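Local atomic coordinates of Spermidine/putrescine ABC transporter, periplasmic binding protein (Treponema pallidum, PDB entry 2V84), a protein that probably binds polyamines such as spermidine and putrescine as the periplasmic receptor of an ABC transporter. Residues 123-131 and 288-298. Residues are numbered along the deposited sequence; the frame is centred on the assembly and turned at random.
Sequences YSVPYYLGA and FLDTFGFPSTI
P126 meets I298 at the N-terminal end of the contact along the strand, its CB 3.9 Å from I298 CD1; the same methyl also lies against the carbonyl oxygens of P126 and Y127. The ring of Y127 then turns its edge to the face of F288 in an offset edge-to-face pair, with Y127 CE1 3.5 Å from F288 CZ, while its hydroxyl is hydrogen-bonded to T36. Y128 carries the middle of the interface. With CG anti to the backbone N (chi1 -179°), its ring extends from the strand to the segment that follows the helix, and stacks face to face on F294, centroids 3.9 Å apart and planes only 12° from parallel. The opposite face of F294 is covered by CB of F292, which sandwiches that ring. F288 presents its edge to the Y128 ring, L289 CD2 comes obliquely to within 3.7 Å of Y128 CE1, and the carbonyl oxygen of P295 lies at the ring edge, in its plane. The phenol oxygen Y128 OH packs 3.3 Å from P295 CD and hydrogen-bonds to Y312 OH. At L129, CB rests 3.7 Å from I298 CG2, and the backbone oxygen L129 O accepts a short hydrogen bond, 2.6 Å, from T297 OG1, which sits in the carbonyl plane on a lone pair, the C=O···OG1 angle being 133°. Y127, Y128, F288 and F294 thus form a buried cluster between strand 125-137, the last turns of helix 282-292 and the loop that follows it; the side chain of Y128 is about 11 Å from that of E168, a predicted spermidine-binding residue. Y127 and Y128 form a classic beta bulge opposite D258 of the antiparallel neighbour 254-260, Y285 of the helix hydrogen-bonds to Y127 O, and E229 of helix 228-234 touches F294.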
loop_
_atom_site.group_PDB
_atom_site.type_symbol
_atom_site.label_atom_id
_atom_site.label_comp_id
_atom_site.label_asym_id
_atom_site.label_seq_id
_atom_site.Cartn_x
_atom_site.Cartn_y
_atom_site.Cartn_z
ATOM N N TYR A 123 0.488 -13.179 -13.985
ATOM C CA TYR A 123 1.810 -12.991 -13.414
ATOM C C TYR A 123 1.673 -12.528 -11.981
ATOM O O TYR A 123 2.671 -12.295 -11.306
ATOM C CB TYR A 123 2.602 -11.953 -14.198
ATOM C CG TYR A 123 3.096 -12.441 -15.554
ATOM C CD1 TYR A 123 4.307 -13.094 -15.668
ATOM C CD2 TYR A 123 2.342 -12.230 -16.711
ATOM C CE1 TYR A 123 4.767 -13.532 -16.914
ATOM C CE2 TYR A 123 2.783 -12.678 -17.965
ATOM C CZ TYR A 123 3.998 -13.322 -18.057
ATOM O OH TYR A 123 4.475 -13.755 -19.280
ATOM N N SER A 124 0.439 -12.358 -11.513
ATOM C CA SER A 124 0.227 -11.762 -10.172
ATOM C C SER A 124 -1.099 -12.191 -9.590
ATOM O O SER A 124 -2.039 -12.417 -10.330
ATOM C CB SER A 124 0.272 -10.225 -10.250
ATOM O OG SER A 124 -0.833 -9.688 -10.989
ATOM N N VAL A 125 -1.192 -12.269 -8.266
ATOM C CA VAL A 125 -2.491 -12.511 -7.632
ATOM C C VAL A 125 -2.657 -11.485 -6.539
ATOM O O VAL A 125 -1.766 -11.339 -5.750
ATOM C CB VAL A 125 -2.568 -13.918 -6.978
ATOM C CG1 VAL A 125 -3.908 -14.089 -6.202
ATOM C CG2 VAL A 125 -2.430 -15.035 -8.052
ATOM N N PRO A 126 -3.778 -10.739 -6.502
ATOM C CA PRO A 126 -3.900 -9.711 -5.457
ATOM C C PRO A 126 -3.703 -10.196 -4.026
ATOM O O PRO A 126 -4.213 -11.253 -3.648
ATOM C CB PRO A 126 -5.344 -9.210 -5.623
ATOM C CG PRO A 126 -5.616 -9.425 -7.059
ATOM C CD PRO A 126 -4.916 -10.701 -7.435
ATOM N N TYR A 127 -2.996 -9.386 -3.236
ATOM C CA TYR A 127 -2.681 -9.667 -1.845
ATOM C C TYR A 127 -3.529 -8.750 -0.949
ATOM O O TYR A 127 -4.150 -9.202 0.019
ATOM C CB TYR A 127 -1.183 -9.383 -1.664
ATOM C CG TYR A 127 -0.593 -9.737 -0.341
ATOM C CD1 TYR A 127 -0.801 -8.932 0.776
ATOM C CD2 TYR A 127 0.230 -10.852 -0.216
ATOM C CE1 TYR A 127 -0.241 -9.247 1.977
ATOM C CE2 TYR A 127 0.795 -11.184 1.007
ATOM C CZ TYR A 127 0.558 -10.386 2.090
ATOM O OH TYR A 127 1.135 -10.692 3.313
ATOM N N TYR A 128 -3.567 -7.460 -1.278
ATOM C CA TYR A 128 -4.360 -6.512 -0.507
ATOM C C TYR A 128 -4.500 -5.231 -1.302
ATOM O O TYR A 128 -3.631 -4.908 -2.078
ATOM C CB TYR A 128 -3.767 -6.270 0.932
ATOM C CG TYR A 128 -4.634 -5.305 1.704
ATOM C CD1 TYR A 128 -5.932 -5.658 2.065
ATOM C CD2 TYR A 128 -4.182 -4.018 2.012
ATOM C CE1 TYR A 128 -6.766 -4.761 2.717
ATOM C CE2 TYR A 128 -5.021 -3.116 2.657
ATOM C CZ TYR A 128 -6.299 -3.494 2.995
ATOM O OH TYR A 128 -7.105 -2.598 3.647
ATOM N N LEU A 129 -5.620 -4.538 -1.137
ATOM C CA LEU A 129 -5.860 -3.243 -1.774
ATOM C C LEU A 129 -6.253 -2.290 -0.663
ATOM O O LEU A 129 -7.195 -2.575 0.083
ATOM C CB LEU A 129 -7.010 -3.362 -2.788
ATOM C CG LEU A 129 -7.343 -2.176 -3.710
ATOM C CD1 LEU A 129 -8.016 -2.693 -4.936
ATOM C CD2 LEU A 129 -8.232 -1.131 -2.998
ATOM N N GLY A 130 -5.549 -1.167 -0.538
ATOM C CA GLY A 130 -5.944 -0.172 0.485
ATOM C C GLY A 130 -5.509 1.192 0.016
ATOM O O GLY A 130 -5.253 1.394 -1.173
ATOM N N ALA A 131 -5.426 2.138 0.945
ATOM C CA ALA A 131 -4.957 3.473 0.586
ATOM C C ALA A 131 -4.434 4.134 1.826
ATOM O O ALA A 131 -4.944 3.912 2.941
ATOM C CB ALA A 131 -6.081 4.315 -0.031
ATOM N N PHE A 288 -5.438 -12.323 8.392
ATOM C CA PHE A 288 -4.556 -11.314 7.818
ATOM C C PHE A 288 -5.147 -9.911 7.985
ATOM O O PHE A 288 -4.469 -9.001 8.468
ATOM C CB PHE A 288 -4.278 -11.610 6.338
ATOM C CG PHE A 288 -3.756 -10.415 5.566
ATOM C CD1 PHE A 288 -2.516 -9.845 5.866
ATOM C CD2 PHE A 288 -4.509 -9.859 4.539
ATOM C CE1 PHE A 288 -2.047 -8.749 5.172
ATOM C CE2 PHE A 288 -4.039 -8.750 3.829
ATOM C CZ PHE A 288 -2.808 -8.197 4.149
ATOM N N LEU A 289 -6.408 -9.736 7.596
ATOM C CA LEU A 289 -7.044 -8.423 7.655
ATOM C C LEU A 289 -7.156 -7.905 9.076
ATOM O O LEU A 289 -6.902 -6.727 9.340
ATOM C CB LEU A 289 -8.424 -8.467 7.005
ATOM C CG LEU A 289 -8.449 -8.855 5.530
ATOM C CD1 LEU A 289 -9.889 -9.123 5.113
ATOM C CD2 LEU A 289 -7.786 -7.803 4.618
ATOM N N ASP A 290 -7.511 -8.807 9.986
ATOM C CA ASP A 290 -7.727 -8.478 11.398
ATOM C C ASP A 290 -6.436 -8.062 12.085
ATOM O O ASP A 290 -6.470 -7.345 13.094
ATOM C CB ASP A 290 -8.269 -9.694 12.131
ATOM C CG ASP A 290 -9.739 -9.936 11.884
ATOM O OD1 ASP A 290 -10.416 -9.116 11.239
ATOM O OD2 ASP A 290 -10.227 -10.975 12.360
ATOM N N THR A 291 -5.307 -8.556 11.576
ATOM C CA THR A 291 -3.996 -8.229 12.114
ATOM C C THR A 291 -3.766 -6.724 12.036
ATOM O O THR A 291 -3.136 -6.162 12.933
ATOM C CB THR A 291 -2.860 -8.997 11.391
ATOM O OG1 THR A 291 -2.955 -10.396 11.692
ATOM C CG2 THR A 291 -1.476 -8.510 11.836
ATOM N N PHE A 292 -4.315 -6.086 10.993
ATOM C CA PHE A 292 -4.057 -4.676 10.687
ATOM C C PHE A 292 -5.281 -3.763 10.737
ATOM O O PHE A 292 -5.153 -2.551 10.547
ATOM C CB PHE A 292 -3.401 -4.541 9.315
ATOM C CG PHE A 292 -2.130 -5.321 9.171
ATOM C CD1 PHE A 292 -0.953 -4.867 9.756
ATOM C CD2 PHE A 292 -2.110 -6.512 8.442
ATOM C CE1 PHE A 292 0.226 -5.591 9.638
ATOM C CE2 PHE A 292 -0.945 -7.225 8.300
ATOM C CZ PHE A 292 0.225 -6.770 8.897
ATOM N N GLY A 293 -6.464 -4.325 10.969
ATOM C CA GLY A 293 -7.698 -3.528 10.942
ATOM C C GLY A 293 -8.135 -3.172 9.533
ATOM O O GLY A 293 -8.753 -2.146 9.315
ATOM N N PHE A 294 -7.787 -4.034 8.576
ATOM C CA PHE A 294 -8.132 -3.860 7.178
ATOM C C PHE A 294 -9.549 -4.340 6.893
ATOM O O PHE A 294 -10.012 -5.303 7.515
ATOM C CB PHE A 294 -7.211 -4.727 6.341
ATOM C CG PHE A 294 -5.792 -4.266 6.264
ATOM C CD1 PHE A 294 -5.432 -2.933 6.463
ATOM C CD2 PHE A 294 -4.808 -5.176 5.867
ATOM C CE1 PHE A 294 -4.100 -2.533 6.313
ATOM C CE2 PHE A 294 -3.492 -4.784 5.696
ATOM C CZ PHE A 294 -3.128 -3.482 5.926
ATOM N N PRO A 295 -10.253 -3.670 5.963
ATOM C CA PRO A 295 -11.518 -4.201 5.462
ATOM C C PRO A 295 -11.244 -5.212 4.366
ATOM O O PRO A 295 -10.144 -5.248 3.823
ATOM C CB PRO A 295 -12.193 -2.966 4.871
ATOM C CG PRO A 295 -11.029 -2.155 4.348
ATOM C CD PRO A 295 -9.923 -2.364 5.342
ATOM N N SER A 296 -12.232 -6.035 4.044
ATOM C CA SER A 296 -12.036 -7.037 3.020
ATOM C C SER A 296 -12.253 -6.418 1.640
ATOM O O SER A 296 -13.272 -6.643 0.998
ATOM C CB SER A 296 -12.960 -8.248 3.249
ATOM O OG SER A 296 -12.568 -9.359 2.452
ATOM N N THR A 297 -11.278 -5.643 1.187
ATOM C CA THR A 297 -11.345 -4.980 -0.123
ATOM C C THR A 297 -11.297 -5.921 -1.326
ATOM O O THR A 297 -11.879 -5.614 -2.360
ATOM C CB THR A 297 -10.237 -3.926 -0.266
ATOM O OG1 THR A 297 -8.983 -4.515 0.088
ATOM C CG2 THR A 297 -10.512 -2.767 0.666
ATOM N N ILE A 298 -10.616 -7.071 -1.203
ATOM C CA ILE A 298 -10.418 -7.936 -2.379
ATOM C C ILE A 298 -11.126 -9.282 -2.315
ATOM O O ILE A 298 -11.221 -9.981 -3.324
ATOM C CB ILE A 298 -8.897 -8.224 -2.699
ATOM C CG1 ILE A 298 -8.277 -9.210 -1.696
ATOM C CG2 ILE A 298 -8.095 -6.931 -2.799
ATOM C CD1 ILE A 298 -6.928 -9.743 -2.120
#